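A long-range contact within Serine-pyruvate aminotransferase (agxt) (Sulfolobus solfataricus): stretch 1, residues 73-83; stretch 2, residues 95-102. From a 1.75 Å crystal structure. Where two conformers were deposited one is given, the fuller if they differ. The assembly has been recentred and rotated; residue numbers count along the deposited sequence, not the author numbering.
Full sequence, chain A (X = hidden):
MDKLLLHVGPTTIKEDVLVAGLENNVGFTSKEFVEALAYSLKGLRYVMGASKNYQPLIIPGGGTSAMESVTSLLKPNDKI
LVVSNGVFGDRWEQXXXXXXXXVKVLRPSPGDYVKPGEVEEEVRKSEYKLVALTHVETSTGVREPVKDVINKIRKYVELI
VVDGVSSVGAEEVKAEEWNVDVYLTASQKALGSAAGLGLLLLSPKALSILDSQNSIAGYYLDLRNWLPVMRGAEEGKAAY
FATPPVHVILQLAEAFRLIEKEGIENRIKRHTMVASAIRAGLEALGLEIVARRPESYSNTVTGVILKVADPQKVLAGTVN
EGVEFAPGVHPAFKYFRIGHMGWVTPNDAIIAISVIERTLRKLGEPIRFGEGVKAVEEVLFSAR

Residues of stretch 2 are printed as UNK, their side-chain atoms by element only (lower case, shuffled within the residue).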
ATOM      1  N   LEU A  73      14.091  -4.591  12.976  1.00 26.19           N
ATOM      2  CA  LEU A  73      15.181  -5.436  13.504  1.00 25.47           C
ATOM      3  C   LEU A  73      16.288  -4.630  14.191  1.00 28.63           C
ATOM      4  O   LEU A  73      17.346  -5.182  14.561  1.00 28.84           O
ATOM      5  CB  LEU A  73      15.765  -6.296  12.369  1.00 25.91           C
ATOM      6  CG  LEU A  73      14.765  -7.244  11.680  1.00 28.15           C
ATOM      7  CD1 LEU A  73      15.447  -7.971  10.534  1.00 27.76           C
ATOM      8  CD2 LEU A  73      14.118  -8.256  12.651  1.00 26.12           C
ATOM      9  N   LEU A  74      16.047  -3.326  14.356  1.00 26.90           N
ATOM     10  CA  LEU A  74      17.084  -2.394  14.799  1.00 26.29           C
ATOM     11  C   LEU A  74      16.775  -1.713  16.126  1.00 25.40           C
ATOM     12  O   LEU A  74      15.613  -1.588  16.544  1.00 24.46           O
ATOM     13  CB  LEU A  74      17.380  -1.344  13.714  1.00 26.70           C
ATOM     14  CG  LEU A  74      17.932  -1.891  12.376  1.00 26.55           C
ATOM     15  CD1 LEU A  74      18.070  -0.788  11.358  1.00 25.83           C
ATOM     16  CD2 LEU A  74      19.272  -2.610  12.575  1.00 27.48           C
ATOM     17  N   LYS A  75      17.848  -1.294  16.777  1.00 28.22           N
ATOM     18  CA  LYS A  75      17.776  -0.619  18.065  0.60 29.26           C
ATOM     19  C   LYS A  75      18.530   0.698  17.981  1.00 27.26           C
ATOM     20  O   LYS A  75      19.380   0.875  17.101  1.00 26.81           O
ATOM     21  CB  LYS A  75      18.343  -1.524  19.175  0.60 34.60           C
ATOM     22  CG  LYS A  75      17.352  -2.595  19.616  0.60 37.46           C
ATOM     23  CD  LYS A  75      17.869  -3.408  20.800  0.60 47.25           C
ATOM     24  CE  LYS A  75      16.755  -4.263  21.390  0.60 47.69           C
ATOM     25  NZ  LYS A  75      17.243  -5.277  22.361  0.60 49.70           N
ATOM     26  N   PRO A  76      18.230   1.645  18.891  1.00 28.26           N
ATOM     27  CA  PRO A  76      18.936   2.927  18.755  1.00 28.90           C
ATOM     28  C   PRO A  76      20.469   2.726  18.807  1.00 28.88           C
ATOM     29  O   PRO A  76      20.954   1.844  19.557  1.00 28.00           O
ATOM     30  CB  PRO A  76      18.432   3.735  19.967  1.00 30.00           C
ATOM     31  CG  PRO A  76      17.091   3.151  20.274  1.00 29.07           C
ATOM     32  CD  PRO A  76      17.283   1.661  20.022  1.00 27.23           C
ATOM     33  N   ASN A  77      21.183   3.502  17.981  1.00 26.92           N
ATOM     34  CA  ASN A  77      22.649   3.478  17.892  0.60 32.48           C
ATOM     35  C   ASN A  77      23.261   2.250  17.208  1.00 30.64           C
ATOM     36  O   ASN A  77      24.472   2.116  17.133  1.00 33.48           O
ATOM     37  CB  ASN A  77      23.272   3.722  19.282  0.60 32.95           C
ATOM     38  CG  ASN A  77      22.740   4.989  19.930  0.60 36.27           C
ATOM     39  OD1 ASN A  77      22.710   6.049  19.293  0.60 35.28           O
ATOM     40  ND2 ASN A  77      22.294   4.885  21.181  0.60 33.91           N
ATOM     41  N   ASP A  78      22.421   1.359  16.692  1.00 30.71           N
ATOM     42  CA  ASP A  78      22.912   0.207  15.899  1.00 29.12           C
ATOM     43  C   ASP A  78      23.776   0.684  14.719  1.00 29.48           C
ATOM     44  O   ASP A  78      23.527   1.752  14.137  1.00 28.15           O
ATOM     45  CB  ASP A  78      21.747  -0.640  15.368  1.00 29.43           C
ATOM     46  CG  ASP A  78      21.282  -1.709  16.358  1.00 31.17           C
ATOM     47  OD1 ASP A  78      21.927  -1.877  17.430  1.00 28.11           O
ATOM     48  OD2 ASP A  78      20.262  -2.381  16.051  1.00 27.79           O
ATOM     49  N   LYS A  79      24.784  -0.106  14.365  1.00 27.22           N
ATOM     50  CA  LYS A  79      25.682   0.251  13.271  1.00 29.73           C
ATOM     51  C   LYS A  79      25.376  -0.533  11.998  1.00 26.69           C
ATOM     52  O   LYS A  79      25.291  -1.771  11.989  1.00 27.06           O
ATOM     53  CB  LYS A  79      27.152   0.077  13.666  1.00 30.18           C
ATOM     54  CG  LYS A  79      27.609   1.125  14.679  1.00 32.66           C
ATOM     55  CD  LYS A  79      29.006   0.795  15.187  1.00 40.40           C
ATOM     56  CE  LYS A  79      30.077   1.099  14.137  1.00 46.85           C
ATOM     57  NZ  LYS A  79      31.277   0.241  14.333  1.00 48.46           N
ATOM     58  N   ILE A  80      25.190   0.231  10.939  1.00 25.16           N
ATOM     59  CA  ILE A  80      24.741  -0.286   9.650  1.00 25.51           C
ATOM     60  C   ILE A  80      25.797   0.043   8.595  1.00 25.41           C
ATOM     61  O   ILE A  80      26.265   1.193   8.480  1.00 29.05           O
ATOM     62  CB  ILE A  80      23.379   0.369   9.214  1.00 25.61           C
ATOM     63  CG1 ILE A  80      22.270   0.061  10.232  1.00 26.94           C
ATOM     64  CG2 ILE A  80      22.996  -0.052   7.759  1.00 25.66           C
ATOM     65  CD1 ILE A  80      21.003   0.918  10.022  1.00 29.98           C
ATOM     66  N   LEU A  81      26.116  -0.964   7.798  1.00 25.96           N
ATOM     67  CA  LEU A  81      26.922  -0.801   6.574  1.00 25.99           C
ATOM     68  C   LEU A  81      26.059  -1.044   5.323  1.00 26.12           C
ATOM     69  O   LEU A  81      25.496  -2.127   5.142  1.00 24.28           O
ATOM     70  CB  LEU A  81      28.103  -1.780   6.576  1.00 28.98           C
ATOM     71  CG  LEU A  81      29.007  -1.653   5.334  1.00 29.27           C
ATOM     72  CD1 LEU A  81      29.800  -0.354   5.335  1.00 26.11           C
ATOM     73  CD2 LEU A  81      29.915  -2.882   5.220  1.00 26.51           C
ATOM     74  N   VAL A  82      25.938  -0.012   4.502  1.00 23.05           N
ATOM     75  CA  VAL A  82      25.235  -0.095   3.211  1.00 24.89           C
ATOM     76  C   VAL A  82      26.236  -0.217   2.066  1.00 25.06           C
ATOM     77  O   VAL A  82      27.135   0.613   1.908  1.00 31.00           O
ATOM     78  CB  VAL A  82      24.383   1.160   2.970  1.00 23.54           C
ATOM     79  CG1 VAL A  82      23.700   1.092   1.567  1.00 23.77           C
ATOM     80  CG2 VAL A  82      23.351   1.298   4.073  1.00 21.59           C
ATOM     81  N   VAL A  83      26.053  -1.250   1.257  1.00 24.99           N
ATOM     82  CA  VAL A  83      26.869  -1.464   0.052  1.00 24.43           C
ATOM     83  C   VAL A  83      26.048  -0.989  -1.146  1.00 27.51           C
ATOM     84  O   VAL A  83      25.192  -1.726  -1.635  1.00 26.95           O
ATOM     85  CB  VAL A  83      27.216  -2.956  -0.080  1.00 22.22           C
ATOM     86  CG1 VAL A  83      28.098  -3.176  -1.312  1.00 21.05           C
ATOM     87  CG2 VAL A  83      27.993  -3.456   1.220  1.00 25.42           C
ATOM     88  N   UNK A  95      16.480   6.201   3.813  1.00 22.40           N
ATOM     89  CA  UNK A  95      15.585   5.616   4.822  1.00 26.81           C
ATOM     90  C   UNK A  95      16.207   5.709   6.229  1.00 28.04           C
ATOM     91  O   UNK A  95      15.581   6.266   7.156  1.00 25.60           O
ATOM     92  c   UNK A  95      14.507   3.456   5.681  1.00 25.46           C
ATOM     93  c   UNK A  95      15.231   4.139   4.498  1.00 25.72           C
ATOM     94  c   UNK A  95      14.405   4.030   3.206  1.00 20.11           C
ATOM     95  c   UNK A  95      14.289   2.574   2.662  1.00 24.41           C
ATOM     96  N   UNK A  96      17.437   5.214   6.372  1.00 23.30           N
ATOM     97  CA  UNK A  96      18.056   5.134   7.692  1.00 25.15           C
ATOM     98  C   UNK A  96      18.411   6.491   8.302  1.00 25.57           C
ATOM     99  O   UNK A  96      18.567   6.564   9.508  1.00 26.45           O
ATOM    100  c   UNK A  96      18.415   0.006   7.001  1.00 27.65           C
ATOM    101  c   UNK A  96      19.756   1.986   6.594  1.00 25.67           C
ATOM    102  c   UNK A  96      19.484   0.612   6.359  1.00 24.70           C
ATOM    103  c   UNK A  96      17.895   2.098   8.114  1.00 27.70           C
ATOM    104  c   UNK A  96      19.283   4.194   7.726  1.00 24.83           C
ATOM    105  c   UNK A  96      17.618   0.743   7.898  1.00 27.47           C
ATOM    106  c   UNK A  96      18.964   2.732   7.475  1.00 25.12           C
ATOM    107  N   UNK A  97      18.501   7.552   7.478  1.00 24.91           N
ATOM    108  CA  UNK A  97      18.676   8.923   7.959  1.00 28.05           C
ATOM    109  C   UNK A  97      17.512   9.368   8.837  1.00 26.88           C
ATOM    110  O   UNK A  97      17.662  10.264   9.663  1.00 27.86           O
ATOM    111  c   UNK A  97      20.113  11.349   5.225  1.00 48.52           C
ATOM    112  n   UNK A  97      22.589  11.704   4.983  1.00 64.95           N
ATOM    113  c   UNK A  97      21.312  11.395   4.276  1.00 59.22           C
ATOM    114  c   UNK A  97      20.197  10.217   6.286  1.00 42.73           C
ATOM    115  c   UNK A  97      18.780   9.901   6.787  1.00 28.80           C
ATOM    116  N   UNK A  98      16.357   8.727   8.670  1.00 23.71           N
ATOM    117  CA  UNK A  98      15.168   9.060   9.453  1.00 22.51           C
ATOM    118  C   UNK A  98      15.149   8.384  10.822  1.00 25.63           C
ATOM    119  O   UNK A  98      14.257   8.645  11.618  1.00 28.72           O
ATOM    120  c   UNK A  98      12.793  12.794   8.433  1.00 36.08           C
ATOM    121  c   UNK A  98      13.941  10.875   7.352  1.00 26.15           C
ATOM    122  c   UNK A  98      13.898   8.690   8.675  1.00 20.99           C
ATOM    123  n   UNK A  98      13.633  13.648   7.861  1.00 34.92           N
ATOM    124  n   UNK A  98      11.831  13.240   9.248  1.00 30.68           N
ATOM    125  c   UNK A  98      13.738   9.358   7.298  1.00 25.56           C
ATOM    126  n   UNK A  98      12.924  11.489   8.205  1.00 31.48           N
ATOM    127  N   UNK A  99      16.115   7.494  11.081  1.00 25.05           N
ATOM    128  CA  UNK A  99      16.134   6.672  12.281  1.00 26.12           C
ATOM    129  C   UNK A  99      17.405   6.928  13.086  1.00 23.87           C
ATOM    130  O   UNK A  99      18.431   7.266  12.511  1.00 21.78           O
ATOM    131  o   UNK A  99      10.750   4.234   9.839  1.00 22.01           O
ATOM    132  c   UNK A  99      12.297   4.211  11.665  1.00 22.83           C
ATOM    133  c   UNK A  99      16.007   5.177  11.921  1.00 21.51           C
ATOM    134  c   UNK A  99      14.344   5.118   9.977  1.00 20.68           C
ATOM    135  c   UNK A  99      13.040   4.890   9.437  1.00 21.34           C
ATOM    136  c   UNK A  99      12.027   4.447  10.308  1.00 22.04           C
ATOM    137  c   UNK A  99      14.623   4.874  11.344  1.00 22.05           C
ATOM    138  c   UNK A  99      13.568   4.461  12.180  1.00 20.73           C
ATOM    139  N   UNK A 100      17.346   6.738  14.420  1.00 28.93           N
ATOM    140  CA  UNK A 100      18.504   6.908  15.325  1.00 30.54           C
ATOM    141  C   UNK A 100      19.530   5.774  15.192  1.00 30.99           C
ATOM    142  O   UNK A 100      19.745   4.988  16.139  1.00 28.83           O
ATOM    143  c   UNK A 100      17.852   6.906  16.715  1.00 31.17           C
ATOM    144  c   UNK A 100      16.645   6.041  16.557  1.00 29.99           C
ATOM    145  c   UNK A 100      16.131   6.313  15.150  1.00 33.81           C
ATOM    146  N   UNK A 101      20.130   5.673  14.005  1.00 28.79           N
ATOM    147  CA  UNK A 101      21.102   4.632  13.703  1.00 26.28           C
ATOM    148  C   UNK A 101      22.360   5.251  13.096  1.00 30.44           C
ATOM    149  O   UNK A 101      22.335   6.391  12.652  1.00 27.08           O
ATOM    150  c   UNK A 101      20.544   3.512  12.778  1.00 27.95           C
ATOM    151  c   UNK A 101      19.958   4.094  11.470  1.00 25.48           C
ATOM    152  c   UNK A 101      19.548   2.648  13.515  1.00 29.73           C
ATOM    153  N   UNK A 102      23.461   4.503  13.111  1.00 28.39           N
ATOM    154  CA  UNK A 102      24.706   4.963  12.523  1.00 32.51           C
ATOM    155  C   UNK A 102      24.925   4.270  11.190  1.00 32.36           C
ATOM    156  O   UNK A 102      24.929   3.037  11.114  1.00 34.73           O
ATOM    157  c   UNK A 102      25.778   5.477  14.757  1.00 42.51           C
ATOM    158  c   UNK A 102      25.876   4.682  13.463  1.00 35.23           C
ATOM    159  n   UNK A 102      25.756   4.773  15.880  1.00 45.34           N
ATOM    160  o   UNK A 102      25.724   6.711  14.747  1.00 38.48           O
TER
HETATM  161  O   HOH W   1      27.485   2.487  10.790  1.00 42.94           O

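Position 95 carries four carbons, forked at the first, with one arm two carbons long, and they stay out of reach of stretch 1. That is isoleucine, I95; it lies on the helix that enters the stretch.

Position 96 has one carbon followed by a ring of six carbons, with no polar atom; the ring has I80 CD1 over one face and V82 CG2 at the edge, with L74 CD1 also near. This is phenylalanine, F96. The ring is buried and held by these three aliphatic residues. I80 CD1 sits 3.6 Å from the centroid of the F96 ring and 8° off its normal, a CH-pi contact almost straight down. V82 CG2 lies near the ring plane, 4.4 Å from F96 CD2, and L74 CD1 approaches F96 CE1 to 3.8 Å.

Position 97 runs four carbons in a row to a nitrogen, exposed and touching nothing here, so it is lysine, K97. Position 98 has three carbons, a nitrogen, then a carbon bearing two more nitrogens, all clear of stretch 1: arginine, R98, whose NE and NH2 are hydrogen-bonded elsewhere in the structure. Position 99 is one carbon and a six-carbon ring bearing an oxygen, a side chain that also misses stretch 1: tyrosine, Y99. It closes the type I turn begun at F96, its N bonding to F96 O at 3.1 Å.

At position 100 three carbons close a ring onto the backbone nitrogen, and that ring comes only loosely against P76 CB. This is the mark of proline, P100, with P76 CB to P100 CG at 4.5 Å; the stronger tie is backbone, N77 N donating to P100 O at 2.8 Å.

Position 101 has one carbon carrying two others, which pack against I80 CD1 and L74 CD1: valine, V101. Its CG2 lies 3.6 Å from I80 CD1, while its CG1 lies 4.3 Å from L74 CD1.

Position 102 has two carbons, the second carrying one oxygen and one nitrogen, and the nitrogen reaches back to N77 O. Asparagine and aspartate share this outline, but the nitrogen settles N102. The bond from N102 ND2 to N77 O is weak, at 3.2 Å.

The contact joins two devices. Backbone pairing sets the register: N102 N donates to D78 O at 2.9 Å and I80 N to N102 O at 2.8 Å, so N102 bonds to the residues before and after K79, its parallel bridge partner. The type II turn from K75 to D78 leads into this pairing, and within it N77 N meets P100 O. Water 1 donates to I80 O at 2.9 Å, and weakly to N102 O at 2.6 Å. Among the side chains, I80 CD1 touches both F96 and V101, so one methyl links the helical residue to the extending chain.

Stretch 2 95-102: IFKRYPVN
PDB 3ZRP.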